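PDB 3O74: fructose transport system repressor FruR, which probably binds specific DNA sites to repress or activate transcription, with fructose 1-phosphate as its preferred effector. Local coordinates for residues M230-H234 and G235-A239. Numbering follows the deposited sequence.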
loop_
_atom_site.group_PDB
_atom_site.type_symbol
_atom_site.label_atom_id
_atom_site.label_comp_id
_atom_site.label_asym_id
_atom_site.label_seq_id
_atom_site.Cartn_x
_atom_site.Cartn_y
_atom_site.Cartn_z
HETATM N N MSE B 230 15.740 1.843 -7.704
HETATM C CA MSE B 230 15.455 0.916 -8.794
HETATM C C MSE B 230 14.025 0.399 -8.657
HETATM O O MSE B 230 13.765 -0.491 -7.852
HETATM C CB MSE B 230 16.427 -0.262 -8.750
HETATM C CG MSE B 230 17.813 0.035 -9.293
HETATM SE SE MSE B 230 17.817 0.091 -11.237
HETATM C CE MSE B 230 19.736 0.216 -11.515
ATOM N N ALA B 231 13.104 0.955 -9.442
ATOM C CA ALA B 231 11.685 0.617 -9.328
ATOM C C ALA B 231 11.245 -0.494 -10.288
ATOM O O ALA B 231 11.744 -0.594 -11.405
ATOM C CB ALA B 231 10.831 1.861 -9.527
ATOM N N GLN B 232 10.299 -1.318 -9.844
ATOM C CA GLN B 232 9.719 -2.355 -10.689
ATOM C C GLN B 232 8.829 -1.738 -11.754
ATOM O O GLN B 232 8.187 -0.718 -11.517
ATOM C CB GLN B 232 8.861 -3.313 -9.859
ATOM C CG GLN B 232 9.587 -4.075 -8.763
ATOM C CD GLN B 232 8.677 -5.079 -8.067
ATOM O OE1 GLN B 232 7.837 -5.715 -8.703
ATOM N NE2 GLN B 232 8.846 -5.224 -6.758
ATOM N N GLN B 233 8.781 -2.368 -12.924
ATOM C CA GLN B 233 7.760 -2.039 -13.908
ATOM C C GLN B 233 6.528 -2.880 -13.582
ATOM O O GLN B 233 6.301 -3.930 -14.187
ATOM C CB GLN B 233 8.257 -2.311 -15.331
ATOM C CG GLN B 233 9.519 -1.533 -15.707
ATOM C CD GLN B 233 9.882 -1.642 -17.180
ATOM O OE1 GLN B 233 9.273 -0.998 -18.033
ATOM N NE2 GLN B 233 10.890 -2.453 -17.481
ATOM N N HIS B 234 5.743 -2.415 -12.610
ATOM C CA HIS B 234 4.629 -3.190 -12.067
ATOM C C HIS B 234 3.602 -3.576 -13.123
ATOM O O HIS B 234 3.054 -4.680 -13.098
ATOM C CB HIS B 234 3.929 -2.414 -10.947
ATOM C CG HIS B 234 4.863 -1.823 -9.936
ATOM N ND1 HIS B 234 5.284 -2.512 -8.817
ATOM C CD2 HIS B 234 5.443 -0.604 -9.869
ATOM C CE1 HIS B 234 6.089 -1.742 -8.110
ATOM N NE2 HIS B 234 6.205 -0.579 -8.723
ATOM N N GLY B 235 3.331 -2.657 -14.042
ATOM C CA GLY B 235 2.365 -2.900 -15.093
ATOM C C GLY B 235 2.769 -4.067 -15.971
ATOM O O GLY B 235 1.943 -4.916 -16.303
ATOM N N GLN B 236 4.045 -4.117 -16.342
ATOM C CA GLN B 236 4.547 -5.177 -17.213
ATOM C C GLN B 236 4.625 -6.518 -16.480
ATOM O O GLN B 236 4.329 -7.567 -17.053
ATOM C CB GLN B 236 5.909 -4.792 -17.805
ATOM C CG GLN B 236 6.437 -5.773 -18.843
ATOM C CD GLN B 236 7.712 -5.292 -19.517
ATOM O OE1 GLN B 236 8.475 -6.089 -20.067
ATOM N NE2 GLN B 236 7.946 -3.986 -19.480
ATOM N N ILE B 237 5.018 -6.482 -15.210
ATOM C CA ILE B 237 5.031 -7.685 -14.384
ATOM C C ILE B 237 3.649 -8.337 -14.381
ATOM O O ILE B 237 3.505 -9.526 -14.660
ATOM C CB ILE B 237 5.415 -7.358 -12.915
ATOM C CG1 ILE B 237 6.834 -6.793 -12.830
ATOM C CG2 ILE B 237 5.264 -8.596 -12.031
ATOM C CD1 ILE B 237 7.893 -7.762 -13.255
ATOM N N ALA B 238 2.632 -7.543 -14.059
ATOM C CA ALA B 238 1.265 -8.044 -13.962
ATOM C C ALA B 238 0.738 -8.545 -15.300
ATOM O O ALA B 238 0.094 -9.595 -15.372
ATOM C CB ALA B 238 0.347 -6.963 -13.399
ATOM N N ALA B 239 1.012 -7.791 -16.360
ATOM C CA ALA B 239 0.536 -8.145 -17.690
ATOM C C ALA B 239 1.133 -9.468 -18.159
ATOM O O ALA B 239 0.446 -10.288 -18.761
ATOM C CB ALA B 239 0.852 -7.035 -18.682
#
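Q233, the N-cap residue of helix 234-250, sits at the centre of an inverse gamma turn, yet its carbonyl already belongs to the helix: I237 N donates to Q233 O over 3.0 Å. One residue on, A238 N reaches H234 O at 3.0 Å, and these two are the first i to i+4 bonds of the helix. The isoleucine side chain meets the same Q233 oxygen, for with CG1 beside its own backbone N (chi1 -63°) I237 CG1 rests 3.2 Å from Q233 O. Q233 and Q236 run side by side in the same direction, both extended beyond CG, with their amides turned 71° apart. Between these ends, Q233 OE1 lies 3.6 Å from Q236 NE2, while Q233 NE2 donates to G262 O. The whole illustrates one of the interlobe crossovers of the two-lobed, periplasmic-binding-protein-like core of LacI-family regulators: strand 227-231 lies beside strand 210-214 in one lobe, and the chain passes from it to a helix that packs against helix 15-30 and strand 98-102 of the other. H234 swings its ring back along the chain, where Q232 CB lies 3.6 Å above one face, offset toward the rim; S16 and R19 also touch this histidine. I237, by contrast, is buried against V100 and V261 of the neighbouring strands.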